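Local coordinates for putative nisin-resistance protein (Streptococcus agalactiae 515, PDB 4Y68) that probably confers resistance to the lantibiotic nisin as a membrane-anchored lipoprotein and serine peptidase of family S41, cleaving the peptide it recognises, at residues D117-T122 / K148-L153; G139-I144 / G170-I175. All blocks are in the same frame, centred on the assembly; numbering follows the deposited sequence.

Contact 1 (D117-T122 / K148-L153); sequences DILLIT and KSYKGL
Lys151 lies alongside Asp117, both side chains pointing the same way. Its CB sits 4.1 Å from CB of Asp117. CG follows near the carboxylate, and CD comes closest, 3.4 Å from OD1 of Asp117. CE stays beside the same oxygen. NZ ends 3.9 Å from OD1 of Asp117, a long salt bridge. The chain is extended beyond CG, which keeps the methylenes running along the acid.

The backbone grip is at Asp117 O, which takes two N-H groups. Lys151 N donates at 2.7 Å to Asp117 O, and Gly152 N also donates to it, at 2.9 Å. Leu119 N then bonds weakly to Gly152 O. This starts the parallel pairing of strands 118-122 and 152-156 in a right-handed beta-alpha-beta unit, with helix 131-147 as the crossover.

On the helix side of the sheet, CD1 of Leu119 meets CD1 of Tyr150 at 3.6 Å, the two side chains crossing at about a right angle. CD2 of Leu153 lies over the centre of the Tyr150 ring, 3.7 Å above its plane. The same methyl touches Leu119 CB and Ile121 CD1. Tyr150 OH is bonded to Leu145 O of the helix.

Contact 2 (G139-I144 / G170-I175); sequences GKLQNI and GGLASI
Leu141 meets Gly171 where helix 131-147 passes the end of helix 165-171. Van der Waals packing comes first. CB of Leu141 lies 3.5 Å from Gly171 O, and its CD1 is 4.0 Å from Gly171 CA. The backbones are close here, with the CA atoms of Leu141 and Gly171 4.9 Å apart. Gly171 has no side chain, and Leu141 CD1 packs directly on its CA. Leu172, just past the helical turns, adds an apolar pair, its CD2 4.1 Å from CD2 of Leu141. Leu141 also touches Ile121 of strand 118-122, so it lies between the sheet and the end of helix 165-171.

The polar contacts run through one water. It donates to Gln142 OE1 at 2.9 Å and to Gly171 O at 2.6 Å. It accepts from Ser174 N at 3.0 Å. Gln142 has CG anti to its backbone N (chi1 176°) and bends at chi2 (88°), which brings the amide group round to the water. OE1 also lies near CB of Ser174.

The water therefore serves a carbonyl at the helix end and an N-H of the following 3-10 turn. The segments touch directly by van der Waals packing alone, and the polar link between them runs through this water.

Of the elements joined here, strand 118-122 comes first in the chain, then helix 131-147. Contact 1 closes its loop when the chain returns at 148-153 and enters strand 152-156 beside the first strand. Contact 2 opens inside that loop, at 139-144, and closes beyond it at 170-175. The two loops therefore cross, and neither nests in the other. Helix 131-147 is the shared element: Ile144 packs on Ile121 and Leu119. The centres of contact 1 and contact 2 are about 12 Å apart. Contact 1 joins neighbouring strands of the mixed sheet. Contact 2 ties the crossover helix to the end of helix 165-171, within the S41 peptidase region.

Contact 1 (D117-T122 / K148-L153)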
ATOM      1  N   ASP A 117      -0.694  15.685  26.548  1.00 40.29           N
ATOM      2  CA  ASP A 117      -1.105  16.307  25.288  1.00 35.35           C
ATOM      3  C   ASP A 117      -0.773  15.506  24.030  1.00 37.58           C
ATOM      4  O   ASP A 117      -1.354  15.748  22.969  1.00 35.42           O
ATOM      5  CB  ASP A 117      -0.485  17.695  25.170  1.00 37.01           C
ATOM      6  CG  ASP A 117      -1.076  18.672  26.168  1.00 40.84           C
ATOM      7  OD1 ASP A 117      -2.222  18.424  26.592  1.00 44.45           O
ATOM      8  OD2 ASP A 117      -0.409  19.665  26.533  1.00 42.83           O
ATOM      9  N   ILE A 118       0.152  14.556  24.147  1.00 37.11           N
ATOM     10  CA  ILE A 118       0.662  13.831  22.986  1.00 35.81           C
ATOM     11  C   ILE A 118       0.469  12.308  23.072  1.00 33.99           C
ATOM     12  O   ILE A 118       0.907  11.676  24.037  1.00 35.22           O
ATOM     13  CB  ILE A 118       2.157  14.122  22.792  1.00 35.46           C
ATOM     14  CG1 ILE A 118       2.393  15.619  22.583  1.00 32.52           C
ATOM     15  CG2 ILE A 118       2.715  13.286  21.641  1.00 31.89           C
ATOM     16  CD1 ILE A 118       3.849  15.961  22.254  1.00 37.75           C
ATOM     17  N   LEU A 119      -0.189  11.732  22.067  1.00 28.71           N
ATOM     18  CA  LEU A 119      -0.281  10.278  21.920  1.00 26.67           C
ATOM     19  C   LEU A 119       0.685   9.809  20.835  1.00 31.64           C
ATOM     20  O   LEU A 119       0.834  10.462  19.800  1.00 31.04           O
ATOM     21  CB  LEU A 119      -1.700   9.834  21.555  1.00 29.66           C
ATOM     22  CG  LEU A 119      -2.879  10.215  22.458  1.00 30.59           C
ATOM     23  CD1 LEU A 119      -4.133   9.444  22.048  1.00 28.06           C
ATOM     24  CD2 LEU A 119      -2.543   9.968  23.918  1.00 26.65           C
ATOM     25  N   LEU A 120       1.356   8.693  21.084  1.00 26.94           N
ATOM     26  CA  LEU A 120       2.212   8.062  20.088  1.00 26.73           C
ATOM     27  C   LEU A 120       1.471   6.869  19.483  1.00 25.39           C
ATOM     28  O   LEU A 120       1.242   5.876  20.165  1.00 27.53           O
ATOM     29  CB  LEU A 120       3.545   7.615  20.703  1.00 23.80           C
ATOM     30  CG  LEU A 120       4.423   6.690  19.839  1.00 25.92           C
ATOM     31  CD1 LEU A 120       4.713   7.284  18.466  1.00 23.24           C
ATOM     32  CD2 LEU A 120       5.730   6.364  20.537  1.00 22.85           C
ATOM     33  N   ILE A 121       1.081   6.956  18.215  1.00 25.77           N
ATOM     34  CA  ILE A 121       0.340   5.847  17.625  1.00 25.53           C
ATOM     35  C   ILE A 121       1.201   5.050  16.631  1.00 26.79           C
ATOM     36  O   ILE A 121       1.761   5.592  15.684  1.00 25.17           O
ATOM     37  CB  ILE A 121      -0.946   6.338  16.954  1.00 22.42           C
ATOM     38  CG1 ILE A 121      -1.821   7.066  17.981  1.00 24.76           C
ATOM     39  CG2 ILE A 121      -1.764   5.169  16.439  1.00 27.04           C
ATOM     40  CD1 ILE A 121      -3.093   7.658  17.395  1.00 24.16           C
ATOM     41  N   THR A 122       1.327   3.760  16.903  1.00 24.86           N
ATOM     42  CA  THR A 122       2.015   2.814  16.042  1.00 25.39           C
ATOM     43  C   THR A 122       1.035   2.244  15.026  1.00 25.07           C
ATOM     44  O   THR A 122      -0.013   1.715  15.390  1.00 28.09           O
ATOM     45  CB  THR A 122       2.639   1.693  16.876  1.00 28.12           C
ATOM     46  OG1 THR A 122       3.538   2.278  17.822  1.00 27.58           O
ATOM     47  CG2 THR A 122       3.398   0.697  16.015  1.00 22.13           C
ATOM     48  N   LYS A 148     -10.036   9.579  22.786  1.00 40.58           N
ATOM     49  CA  LYS A 148      -8.948   9.862  23.705  1.00 35.71           C
ATOM     50  C   LYS A 148      -8.708  11.352  23.733  1.00 36.14           C
ATOM     51  O   LYS A 148      -9.122  12.087  22.836  1.00 31.69           O
ATOM     52  CB  LYS A 148      -7.658   9.142  23.317  1.00 36.75           C
ATOM     53  CG  LYS A 148      -7.733   7.620  23.328  1.00 39.97           C
ATOM     54  CD  LYS A 148      -7.959   7.051  24.714  1.00 42.14           C
ATOM     55  CE  LYS A 148      -7.649   5.560  24.707  1.00 38.82           C
ATOM     56  NZ  LYS A 148      -8.104   4.882  25.936  1.00 43.66           N
ATOM     57  N   SER A 149      -8.024  11.800  24.771  1.00 37.02           N
ATOM     58  CA  SER A 149      -7.770  13.214  24.928  1.00 34.54           C
ATOM     59  C   SER A 149      -6.324  13.542  24.562  1.00 33.56           C
ATOM     60  O   SER A 149      -5.391  12.894  25.048  1.00 37.31           O
ATOM     61  CB  SER A 149      -8.084  13.628  26.362  1.00 34.44           C
ATOM     62  OG  SER A 149      -7.349  14.775  26.718  1.00 40.18           O
ATOM     63  N   TYR A 150      -6.143  14.526  23.687  1.00 31.03           N
ATOM     64  CA  TYR A 150      -4.814  14.934  23.236  1.00 34.44           C
ATOM     65  C   TYR A 150      -4.889  16.278  22.539  1.00 31.44           C
ATOM     66  O   TYR A 150      -5.967  16.709  22.155  1.00 30.97           O
ATOM     67  CB  TYR A 150      -4.209  13.893  22.273  1.00 31.51           C
ATOM     68  CG  TYR A 150      -5.120  13.533  21.118  1.00 30.21           C
ATOM     69  CD1 TYR A 150      -5.969  12.444  21.205  1.00 32.04           C
ATOM     70  CD2 TYR A 150      -5.143  14.291  19.949  1.00 32.52           C
ATOM     71  CE1 TYR A 150      -6.807  12.105  20.168  1.00 36.09           C
ATOM     72  CE2 TYR A 150      -5.989  13.960  18.892  1.00 28.12           C
ATOM     73  CZ  TYR A 150      -6.811  12.865  19.011  1.00 36.85           C
ATOM     74  OH  TYR A 150      -7.656  12.515  17.988  1.00 34.90           O
ATOM     75  N   LYS A 151      -3.732  16.896  22.333  1.00 31.70           N
ATOM     76  CA  LYS A 151      -3.610  18.128  21.559  1.00 33.89           C
ATOM     77  C   LYS A 151      -2.659  17.946  20.365  1.00 40.06           C
ATOM     78  O   LYS A 151      -2.498  18.841  19.530  1.00 34.82           O
ATOM     79  CB  LYS A 151      -3.098  19.264  22.444  1.00 36.52           C
ATOM     80  CG  LYS A 151      -4.060  19.743  23.529  1.00 37.48           C
ATOM     81  CD  LYS A 151      -3.355  20.777  24.423  1.00 40.93           C
ATOM     82  CE  LYS A 151      -4.257  21.327  25.538  1.00 46.11           C
ATOM     83  NZ  LYS A 151      -3.468  22.138  26.542  1.00 48.43           N
ATOM     84  N   GLY A 152      -2.002  16.792  20.308  1.00 37.59           N
ATOM     85  CA  GLY A 152      -1.060  16.506  19.249  1.00 33.52           C
ATOM     86  C   GLY A 152      -0.868  15.014  19.084  1.00 33.94           C
ATOM     87  O   GLY A 152      -1.046  14.264  20.038  1.00 29.72           O
ATOM     88  N   LEU A 153      -0.491  14.587  17.878  1.00 32.71           N
ATOM     89  CA  LEU A 153      -0.333  13.161  17.570  1.00 28.40           C
ATOM     90  C   LEU A 153       1.030  12.833  16.946  1.00 29.23           C
ATOM     91  O   LEU A 153       1.615  13.633  16.220  1.00 27.39           O
ATOM     92  CB  LEU A 153      -1.454  12.713  16.640  1.00 28.37           C
ATOM     93  CG  LEU A 153      -2.862  12.789  17.246  1.00 32.31           C
ATOM     94  CD1 LEU A 153      -3.975  12.683  16.195  1.00 23.22           C
ATOM     95  CD2 LEU A 153      -3.028  11.704  18.292  1.00 25.83           C
TER

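Contact 2 (G139-I144 / G170-I175)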
ATOM      1  N   GLY A 139     -10.986   0.088  13.679  1.00 28.72           N
ATOM      2  CA  GLY A 139     -11.748   0.437  14.879  1.00 26.42           C
ATOM      3  C   GLY A 139     -10.858   0.871  16.027  1.00 27.45           C
ATOM      4  O   GLY A 139     -11.124   1.857  16.722  1.00 32.42           O
ATOM      5  N   LYS A 140      -9.774   0.132  16.217  1.00 31.99           N
ATOM      6  CA  LYS A 140      -8.769   0.480  17.210  1.00 30.84           C
ATOM      7  C   LYS A 140      -8.231   1.901  16.974  1.00 28.22           C
ATOM      8  O   LYS A 140      -8.031   2.666  17.916  1.00 35.44           O
ATOM      9  CB  LYS A 140      -7.637  -0.555  17.168  1.00 35.28           C
ATOM     10  CG  LYS A 140      -7.246  -1.170  18.498  1.00 38.10           C
ATOM     11  CD  LYS A 140      -5.999  -0.492  19.057  1.00 39.47           C
ATOM     12  CE  LYS A 140      -5.433  -1.240  20.274  1.00 43.71           C
ATOM     13  NZ  LYS A 140      -4.792  -2.569  19.948  1.00 39.45           N
ATOM     14  N   LEU A 141      -7.995   2.261  15.715  1.00 26.63           N
ATOM     15  CA  LEU A 141      -7.479   3.583  15.401  1.00 22.88           C
ATOM     16  C   LEU A 141      -8.546   4.640  15.656  1.00 27.09           C
ATOM     17  O   LEU A 141      -8.304   5.641  16.333  1.00 28.24           O
ATOM     18  CB  LEU A 141      -7.004   3.652  13.947  1.00 25.97           C
ATOM     19  CG  LEU A 141      -5.571   3.177  13.739  1.00 30.84           C
ATOM     20  CD1 LEU A 141      -5.266   2.967  12.276  1.00 26.70           C
ATOM     21  CD2 LEU A 141      -4.613   4.193  14.334  1.00 26.33           C
ATOM     22  N   GLN A 142      -9.722   4.408  15.088  1.00 26.25           N
ATOM     23  CA  GLN A 142     -10.870   5.271  15.290  1.00 26.67           C
ATOM     24  C   GLN A 142     -11.068   5.569  16.789  1.00 30.95           C
ATOM     25  O   GLN A 142     -11.168   6.727  17.184  1.00 36.65           O
ATOM     26  CB  GLN A 142     -12.106   4.614  14.685  1.00 27.48           C
ATOM     27  CG  GLN A 142     -13.406   5.351  14.894  1.00 32.98           C
ATOM     28  CD  GLN A 142     -13.683   6.368  13.822  1.00 40.02           C
ATOM     29  OE1 GLN A 142     -12.827   7.193  13.477  1.00 45.24           O
ATOM     30  NE2 GLN A 142     -14.887   6.318  13.278  1.00 40.54           N
ATOM     31  N   ASN A 143     -11.083   4.537  17.628  1.00 32.45           N
ATOM     32  CA  ASN A 143     -11.300   4.765  19.054  1.00 34.12           C
ATOM     33  C   ASN A 143     -10.258   5.679  19.649  1.00 35.26           C
ATOM     34  O   ASN A 143     -10.588   6.596  20.396  1.00 39.68           O
ATOM     35  CB  ASN A 143     -11.315   3.469  19.849  1.00 32.83           C
ATOM     36  CG  ASN A 143     -11.377   3.730  21.353  1.00 47.78           C
ATOM     37  OD1 ASN A 143     -10.351   3.959  22.003  1.00 43.64           O
ATOM     38  ND2 ASN A 143     -12.589   3.737  21.905  1.00 49.26           N
ATOM     39  N   ILE A 144      -9.000   5.433  19.312  1.00 34.21           N
ATOM     40  CA  ILE A 144      -7.916   6.250  19.836  1.00 34.35           C
ATOM     41  C   ILE A 144      -8.091   7.699  19.455  1.00 36.24           C
ATOM     42  O   ILE A 144      -7.962   8.575  20.299  1.00 34.54           O
ATOM     43  CB  ILE A 144      -6.544   5.779  19.341  1.00 29.77           C
ATOM     44  CG1 ILE A 144      -6.201   4.421  19.976  1.00 32.00           C
ATOM     45  CG2 ILE A 144      -5.485   6.858  19.646  1.00 28.85           C
ATOM     46  CD1 ILE A 144      -4.936   3.790  19.427  1.00 29.28           C
ATOM     47  N   GLY A 170      -8.792   4.049   6.358  1.00 20.44           N
ATOM     48  CA  GLY A 170     -10.031   4.063   7.122  1.00 29.84           C
ATOM     49  C   GLY A 170      -9.913   4.430   8.601  1.00 29.42           C
ATOM     50  O   GLY A 170     -10.668   5.257   9.114  1.00 31.68           O
ATOM     51  N   GLY A 171      -8.963   3.823   9.296  1.00 25.08           N
ATOM     52  CA  GLY A 171      -8.785   4.098  10.704  1.00 24.16           C
ATOM     53  C   GLY A 171      -8.364   5.538  10.936  1.00 25.42           C
ATOM     54  O   GLY A 171      -8.641   6.109  11.985  1.00 31.90           O
ATOM     55  N   LEU A 172      -7.705   6.130   9.949  1.00 24.88           N
ATOM     56  CA  LEU A 172      -7.203   7.492  10.073  1.00 24.40           C
ATOM     57  C   LEU A 172      -8.172   8.513   9.481  1.00 25.48           C
ATOM     58  O   LEU A 172      -7.820   9.690   9.309  1.00 22.97           O
ATOM     59  CB  LEU A 172      -5.837   7.613   9.400  1.00 18.16           C
ATOM     60  CG  LEU A 172      -4.780   6.652   9.972  1.00 24.03           C
ATOM     61  CD1 LEU A 172      -3.528   6.542   9.101  1.00 22.70           C
ATOM     62  CD2 LEU A 172      -4.395   7.039  11.399  1.00 20.69           C
ATOM     63  N   ALA A 173      -9.392   8.065   9.195  1.00 25.17           N
ATOM     64  CA  ALA A 173     -10.368   8.880   8.469  1.00 26.18           C
ATOM     65  C   ALA A 173     -10.620  10.199   9.168  1.00 26.44           C
ATOM     66  O   ALA A 173     -10.703  11.238   8.524  1.00 25.66           O
ATOM     67  CB  ALA A 173     -11.687   8.126   8.289  1.00 22.81           C
ATOM     68  N   SER A 174     -10.729  10.160  10.490  1.00 28.69           N
ATOM     69  CA  SER A 174     -11.052  11.358  11.257  1.00 26.48           C
ATOM     70  C   SER A 174     -10.006  12.467  11.123  1.00 28.57           C
ATOM     71  O   SER A 174     -10.302  13.638  11.417  1.00 29.41           O
ATOM     72  CB  SER A 174     -11.247  10.997  12.751  1.00 31.75           C
ATOM     73  OG  SER A 174     -10.004  10.920  13.445  1.00 26.34           O
ATOM     74  N   ILE A 175      -8.786  12.131  10.698  1.00 24.30           N
ATOM     75  CA  ILE A 175      -7.770  13.175  10.522  1.00 24.49           C
ATOM     76  C   ILE A 175      -7.365  13.382   9.062  1.00 27.04           C
ATOM     77  O   ILE A 175      -6.360  14.038   8.774  1.00 25.47           O
ATOM     78  CB  ILE A 175      -6.475  12.912  11.349  1.00 25.08           C
ATOM     79  CG1 ILE A 175      -5.977  11.483  11.176  1.00 24.00           C
ATOM     80  CG2 ILE A 175      -6.699  13.212  12.849  1.00 23.70           C
ATOM     81  CD1 ILE A 175      -4.719  11.191  11.954  1.00 19.79           C
TER
HETATM   82  O   HOH W   1     -10.192   8.083  12.526  1.00 27.45           O